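EDTA monooxygenase (EDTA-degrading bacterium BNC1, PDB 5DQP) probably catalyses the oxidation of EDTA with molecular oxygen as an FMN-dependent monooxygenase working with a partner flavin reductase. Local coordinates at residues I140-H143 with D144-Y147; G219-L222 with A223-F226; P72-P75 with I76-A79. All coordinates share one frame; numbering follows the deposited sequence.

In the fold
Followed from the N terminus, the three contacts come in the order 3, 1, 2; all are local, two at helix starts and one within a helix, and they follow in series without nesting or crossing. Contact 3 (72-79) ends the loop after strand 52-55 and starts helix 75-85, beside the second subunit. Contact 1 (140-147) closes the loop after helix 130-135 and opens helix 143-161. Contact 2 (219-226) runs along helix 217-226, between strands 210-213 and 229-233 of the parallel barrel. Contacts 1 and 2 meet where the ring of Tyr147 packs on Gly219 and Leu222, near the bound sulfate. Contact 3 stands apart, its nearest atoms about 17 Å from contact 1 and about 16 Å from contact 2.

Contact 1 (I140-H143 with D144-Y147); sequences IATH and DNRY. With SO4 (sulfate ion), chain D.
The imidazole of His143 is approached from two directions by residues of the next helical turn: CD2 of Tyr147 lies over one face, offset toward the rim, while NH2 of Arg146 comes up at the ring edge. The two rings meet obliquely, with planes at 56° and His143 CE1 3.6 Å from Tyr147 CE2. Arg146 stands nearly upright against the imidazole, the two planes 84° apart, and ND1 of His143 sits over one guanidinium face. A bend at chi3 folds the arginine back along the backbone, bringing NH2 to 3.4 Å from His143 CA. A first torsion of -176° sets the ring beside the carbonyl carbon of His143, on the side of Tyr147.

Thr142 is the N-cap of helix 143-161, one of the helices of this TIM-barrel-type, luciferase-like monooxygenase. Its OG1 accepts from Asn145 N at 3.3 Å, and its carbonyl O takes a nearly straight bond from Arg146 N at 2.9 Å, the bond that closes the first turn of the helix. A water accepts from both Thr142 N and Asn145 ND2, the latter at 2.9 Å, and so links the amide of the cap residue to the asparagine side chain.

His143 and Tyr147 are both predicted FMN ligands, and a sulfate, probably from the crystallisation liquor, occupies the space beside them. Tyr147 OH donates to sulfate O4, though the 2.4 Å separation is very short and its exact value doubtful. His143 CE1 lies 3.3 Å from sulfate O1, and OG of Ser216, another predicted FMN ligand, is also hydrogen-bonded to the ion.

Contact 2 (G219-L222 with A223-F226); sequences GKRL and ASRF
Gly219 O receives the amide of Ala223 at 2.8 Å, one of the i to i+4 bonds that run through helix 217-226, the helix of the beta-alpha-beta unit between strands 210-213 and 229-233 of the barrel. Ser224 N bonds Lys220 O, and Phe226 N bonds Leu222 O at 2.9 Å.

Among the polar side chains, Ser224 turns its OG back between its own N and carbonyl carbon (chi1 73°), where it donates to Arg221 O at 2.8 Å. The same carbonyl accepts Arg225 N, so two donors grip this oxygen.

The apolar side of the turn is Leu222 with Phe226, which meet obliquely; CD1 of Leu222 lies 4.2 Å from CD2 of Phe226. Both side chains also pack against helix 143-161, Leu222 on Tyr147 and Phe226 on Leu154.

The charged pair is Arg221 and Arg225, lying alongside and pointing the same way with guanidinium planes 13° apart. Their like charges are probably tempered by Glu151, which forms a salt bridge with Arg225 NH2, while a water weakly joins Arg221 NH2 to Arg225 NH1. Methylene CD of Arg225 sits over the centre of the Arg221 guanidinium, 4.0 Å from CZ.

Contact 3 (P72-P75 with I76-A79); sequences PFDP and IVLA
The backbone passes from the extended Phe73 and Asp74 into helix 75-85 at Pro75, with Leu78 N bonded to Asp74 O at 3.0 Å and Ala79 N to Pro75 O at 2.8 Å. Asp74 caps the start. Turned away from its own N (chi1 -177°), its carboxylate bends over the first turn, and OD1 accepts from Val77 N at 3.2 Å through its anti lone pair, a fairly straight bond of 164°. Ile76 N also reaches OD1, at 2.9 Å, but weakly because of its bent angle. One oxygen thus serves two amides, and the negative group probably gains from the helix dipole; OD2 is bonded instead by Gln108 NE2 of the second subunit.

Ahead of the cap, Phe73 crosses Leu78 at about a right angle, CD2 of Phe73 4.1 Å from CD2 of Leu78, and both side chains also pack on Leu115 of that subunit. Ile76 packs on Val77 of the second subunit, while Pro75 packs against Leu55 and Val93 of the neighbouring barrel strands and the predicted FMN ligand Asp57. An aspartate N-cap followed by proline at N1 is a classic helix start, and here it opens a barrel helix that lies at the subunit interface.

Contact 1 (I140-H143 with D144-Y147)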
loop_
_atom_site.group_PDB
_atom_site.type_symbol
_atom_site.label_atom_id
_atom_site.label_comp_id
_atom_site.label_asym_id
_atom_site.label_seq_id
_atom_site.Cartn_x
_atom_site.Cartn_y
_atom_site.Cartn_z
ATOM N N ILE A 140 1.419 24.529 3.414
ATOM C CA ILE A 140 2.814 24.128 3.382
ATOM C C ILE A 140 3.561 24.813 4.521
ATOM O O ILE A 140 3.331 25.993 4.818
ATOM C CB ILE A 140 3.419 24.468 2.012
ATOM C CG1 ILE A 140 2.795 23.557 0.958
ATOM C CG2 ILE A 140 4.934 24.339 2.041
ATOM C CD1 ILE A 140 2.825 22.087 1.356
ATOM N N ALA A 141 4.440 24.070 5.179
ATOM C CA ALA A 141 5.324 24.653 6.173
ATOM C C ALA A 141 6.537 25.290 5.493
ATOM O O ALA A 141 6.822 25.055 4.317
ATOM C CB ALA A 141 5.760 23.589 7.180
ATOM N N THR A 142 7.271 26.102 6.245
ATOM C CA THR A 142 8.517 26.622 5.703
ATOM C C THR A 142 9.488 25.480 5.425
ATOM O O THR A 142 9.376 24.379 5.973
ATOM C CB THR A 142 9.182 27.599 6.673
ATOM O OG1 THR A 142 9.578 26.891 7.852
ATOM C CG2 THR A 142 8.238 28.743 7.062
ATOM N N HIS A 143 10.487 25.783 4.596
ATOM C CA HIS A 143 11.550 24.835 4.280
ATOM C C HIS A 143 12.198 24.249 5.541
ATOM O O HIS A 143 12.412 23.034 5.638
ATOM C CB HIS A 143 12.585 25.538 3.398
ATOM C CG HIS A 143 13.682 24.644 2.923
ATOM N ND1 HIS A 143 13.521 23.765 1.872
ATOM C CD2 HIS A 143 14.956 24.490 3.356
ATOM C CE1 HIS A 143 14.651 23.109 1.678
ATOM N NE2 HIS A 143 15.538 23.531 2.564
ATOM N N ASP A 144 12.508 25.096 6.526
ATOM C CA ASP A 144 13.184 24.606 7.724
ATOM C C ASP A 144 12.283 23.707 8.564
ATOM O O ASP A 144 12.761 22.739 9.165
ATOM C CB ASP A 144 13.680 25.775 8.572
ATOM C CG ASP A 144 14.836 26.519 7.927
ATOM O OD1 ASP A 144 15.645 25.869 7.226
ATOM O OD2 ASP A 144 14.929 27.754 8.119
ATOM N N ASN A 145 10.986 24.021 8.659
ATOM C CA ASN A 145 10.110 23.199 9.499
ATOM C C ASN A 145 9.800 21.869 8.827
ATOM O O ASN A 145 9.691 20.843 9.502
ATOM C CB ASN A 145 8.809 23.939 9.834
ATOM C CG ASN A 145 8.993 25.008 10.902
ATOM O OD1 ASN A 145 9.985 25.014 11.637
ATOM N ND2 ASN A 145 8.028 25.917 10.994
ATOM N N ARG A 146 9.620 21.882 7.507
ATOM C CA ARG A 146 9.535 20.655 6.719
ATOM C C ARG A 146 10.611 19.658 7.108
ATOM O O ARG A 146 10.335 18.484 7.370
ATOM C CB ARG A 146 9.672 20.984 5.230
ATOM C CG ARG A 146 8.359 21.310 4.510
ATOM C CD ARG A 146 8.601 21.481 2.997
ATOM N NE ARG A 146 8.985 22.851 2.664
ATOM C CZ ARG A 146 9.564 23.216 1.526
ATOM N NH1 ARG A 146 9.849 22.310 0.607
ATOM N NH2 ARG A 146 9.879 24.486 1.317
ATOM N N TYR A 147 11.856 20.108 7.118
ATOM C CA TYR A 147 12.958 19.191 7.314
ATOM C C TYR A 147 13.147 18.839 8.782
ATOM O O TYR A 147 13.519 17.703 9.102
ATOM C CB TYR A 147 14.214 19.778 6.666
ATOM C CG TYR A 147 14.260 19.364 5.218
ATOM C CD1 TYR A 147 14.627 18.074 4.880
ATOM C CD2 TYR A 147 13.866 20.229 4.197
ATOM C CE1 TYR A 147 14.630 17.644 3.578
ATOM C CE2 TYR A 147 13.871 19.808 2.878
ATOM C CZ TYR A 147 14.262 18.506 2.585
ATOM O OH TYR A 147 14.292 18.040 1.302
HETATM S S SO4 D . 14.896 20.158 -1.260
HETATM O O1 SO4 D . 14.814 21.620 -1.303
HETATM O O2 SO4 D . 14.811 19.641 -2.626
HETATM O O3 SO4 D . 16.150 19.714 -0.652
HETATM O O4 SO4 D . 13.775 19.655 -0.465
HETATM O O HOH W 1 6.093 26.414 8.913
#

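Contact 2 (G219-L222 with A223-F226)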
loop_
_atom_site.group_PDB
_atom_site.type_symbol
_atom_site.label_atom_id
_atom_site.label_comp_id
_atom_site.label_asym_id
_atom_site.label_seq_id
_atom_site.Cartn_x
_atom_site.Cartn_y
_atom_site.Cartn_z
ATOM N N GLY A 219 18.130 19.088 2.882
ATOM C CA GLY A 219 18.040 17.763 2.296
ATOM C C GLY A 219 19.332 16.989 2.447
ATOM O O GLY A 219 19.330 15.827 2.868
ATOM N N LYS A 220 20.462 17.635 2.129
ATOM C CA LYS A 220 21.752 16.972 2.291
ATOM C C LYS A 220 21.972 16.516 3.727
ATOM O O LYS A 220 22.576 15.460 3.942
ATOM C CB LYS A 220 22.893 17.874 1.835
ATOM C CG LYS A 220 23.013 17.948 0.313
ATOM C CD LYS A 220 24.067 18.953 -0.042
ATOM C CE LYS A 220 24.165 19.166 -1.528
ATOM N NZ LYS A 220 25.042 20.339 -1.754
ATOM N N ARG A 221 21.464 17.273 4.713
ATOM C CA ARG A 221 21.612 16.873 6.108
ATOM C C ARG A 221 20.745 15.670 6.435
ATOM O O ARG A 221 21.211 14.706 7.057
ATOM C CB ARG A 221 21.268 18.022 7.042
ATOM C CG ARG A 221 21.418 17.633 8.508
ATOM C CD ARG A 221 21.045 18.756 9.475
ATOM N NE ARG A 221 21.237 18.349 10.870
ATOM C CZ ARG A 221 20.257 17.976 11.692
ATOM N NH1 ARG A 221 18.998 17.961 11.276
ATOM N NH2 ARG A 221 20.532 17.619 12.939
ATOM N N LEU A 222 19.469 15.710 6.038
ATOM C CA LEU A 222 18.629 14.529 6.185
ATOM C C LEU A 222 19.309 13.309 5.564
ATOM O O LEU A 222 19.382 12.236 6.178
ATOM C CB LEU A 222 17.268 14.783 5.546
ATOM C CG LEU A 222 16.132 13.864 5.988
ATOM C CD1 LEU A 222 15.694 14.172 7.416
ATOM C CD2 LEU A 222 14.972 14.019 5.062
ATOM N N ALA A 223 19.843 13.469 4.352
ATOM C CA ALA A 223 20.460 12.343 3.663
ATOM C C ALA A 223 21.658 11.809 4.430
ATOM O O ALA A 223 21.863 10.591 4.498
ATOM C CB ALA A 223 20.867 12.750 2.251
ATOM N N SER A 224 22.464 12.704 5.022
ATOM C CA SER A 224 23.663 12.245 5.721
ATOM C C SER A 224 23.298 11.417 6.948
ATOM O O SER A 224 24.077 10.549 7.357
ATOM C CB SER A 224 24.550 13.438 6.112
ATOM O OG SER A 224 23.980 14.187 7.188
ATOM N N ARG A 225 22.105 11.649 7.522
ATOM C CA ARG A 225 21.633 10.962 8.727
ATOM C C ARG A 225 20.860 9.687 8.414
ATOM O O ARG A 225 21.011 8.684 9.119
ATOM C CB ARG A 225 20.752 11.903 9.569
ATOM C CG ARG A 225 21.490 13.163 10.063
ATOM C CD ARG A 225 20.622 14.097 10.927
ATOM N NE ARG A 225 19.874 13.350 11.934
ATOM C CZ ARG A 225 20.393 12.868 13.062
ATOM N NH1 ARG A 225 21.676 13.060 13.343
ATOM N NH2 ARG A 225 19.632 12.189 13.912
ATOM N N PHE A 226 20.033 9.706 7.370
ATOM C CA PHE A 226 19.093 8.628 7.094
ATOM C C PHE A 226 19.130 8.071 5.679
ATOM O O PHE A 226 18.625 6.969 5.477
ATOM C CB PHE A 226 17.665 9.098 7.382
ATOM C CG PHE A 226 17.442 9.452 8.810
ATOM C CD1 PHE A 226 17.366 8.459 9.766
ATOM C CD2 PHE A 226 17.337 10.779 9.204
ATOM C CE1 PHE A 226 17.176 8.777 11.108
ATOM C CE2 PHE A 226 17.157 11.103 10.535
ATOM C CZ PHE A 226 17.070 10.106 11.483
HETATM O O HOH W 2 23.212 15.797 12.704
#

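Contact 3 (P72-P75 with I76-A79)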
loop_
_atom_site.group_PDB
_atom_site.type_symbol
_atom_site.label_atom_id
_atom_site.label_comp_id
_atom_site.label_asym_id
_atom_site.label_seq_id
_atom_site.Cartn_x
_atom_site.Cartn_y
_atom_site.Cartn_z
ATOM N N PRO A 72 -1.133 7.561 -10.688
ATOM C CA PRO A 72 -2.491 6.991 -10.718
ATOM C C PRO A 72 -2.831 6.107 -9.504
ATOM O O PRO A 72 -4.023 5.857 -9.278
ATOM C CB PRO A 72 -2.523 6.206 -12.048
ATOM C CG PRO A 72 -1.094 5.931 -12.355
ATOM C CD PRO A 72 -0.311 7.096 -11.820
ATOM N N PHE A 73 -1.851 5.657 -8.711
ATOM C CA PHE A 73 -2.091 4.756 -7.586
ATOM C C PHE A 73 -1.191 5.098 -6.406
ATOM O O PHE A 73 -0.064 5.578 -6.577
ATOM C CB PHE A 73 -1.792 3.296 -7.907
ATOM C CG PHE A 73 -2.680 2.695 -8.910
ATOM C CD1 PHE A 73 -3.996 2.372 -8.592
ATOM C CD2 PHE A 73 -2.195 2.398 -10.174
ATOM C CE1 PHE A 73 -4.823 1.787 -9.531
ATOM C CE2 PHE A 73 -3.009 1.819 -11.112
ATOM C CZ PHE A 73 -4.338 1.510 -10.790
ATOM N N ASP A 74 -1.675 4.787 -5.205
ATOM C CA ASP A 74 -0.807 4.798 -4.035
ATOM C C ASP A 74 0.381 3.873 -4.275
ATOM O O ASP A 74 0.192 2.728 -4.709
ATOM C CB ASP A 74 -1.541 4.354 -2.774
ATOM C CG ASP A 74 -0.648 4.443 -1.537
ATOM O OD1 ASP A 74 0.125 3.485 -1.301
ATOM O OD2 ASP A 74 -0.689 5.476 -0.827
ATOM N N PRO A 75 1.598 4.317 -4.007
ATOM C CA PRO A 75 2.777 3.532 -4.403
ATOM C C PRO A 75 3.031 2.335 -3.504
ATOM O O PRO A 75 3.541 1.320 -3.982
ATOM C CB PRO A 75 3.921 4.555 -4.325
ATOM C CG PRO A 75 3.433 5.604 -3.400
ATOM C CD PRO A 75 1.954 5.701 -3.643
ATOM N N ILE A 76 2.695 2.430 -2.216
ATOM C CA ILE A 76 2.846 1.282 -1.319
ATOM C C ILE A 76 1.941 0.140 -1.777
ATOM O O ILE A 76 2.376 -1.012 -1.884
ATOM C CB ILE A 76 2.560 1.696 0.143
ATOM C CG1 ILE A 76 3.456 2.876 0.566
ATOM C CG2 ILE A 76 2.820 0.548 1.099
ATOM C CD1 ILE A 76 3.206 3.403 2.012
ATOM N N VAL A 77 0.675 0.455 -2.097
ATOM C CA VAL A 77 -0.278 -0.543 -2.613
ATOM C C VAL A 77 0.214 -1.144 -3.929
ATOM O O VAL A 77 0.265 -2.373 -4.094
ATOM C CB VAL A 77 -1.666 0.109 -2.771
ATOM C CG1 VAL A 77 -2.613 -0.720 -3.631
ATOM C CG2 VAL A 77 -2.259 0.415 -1.405
ATOM N N LEU A 78 0.592 -0.286 -4.889
ATOM C CA LEU A 78 1.117 -0.784 -6.163
ATOM C C LEU A 78 2.347 -1.671 -5.949
ATOM O O LEU A 78 2.442 -2.762 -6.520
ATOM C CB LEU A 78 1.427 0.398 -7.106
ATOM C CG LEU A 78 1.751 0.147 -8.575
ATOM C CD1 LEU A 78 0.796 -0.873 -9.191
ATOM C CD2 LEU A 78 1.768 1.472 -9.383
ATOM N N ALA A 79 3.306 -1.231 -5.127
ATOM C CA ALA A 79 4.498 -2.056 -4.929
ATOM C C ALA A 79 4.166 -3.404 -4.272
ATOM O O ALA A 79 4.831 -4.415 -4.543
ATOM C CB ALA A 79 5.522 -1.292 -4.099
#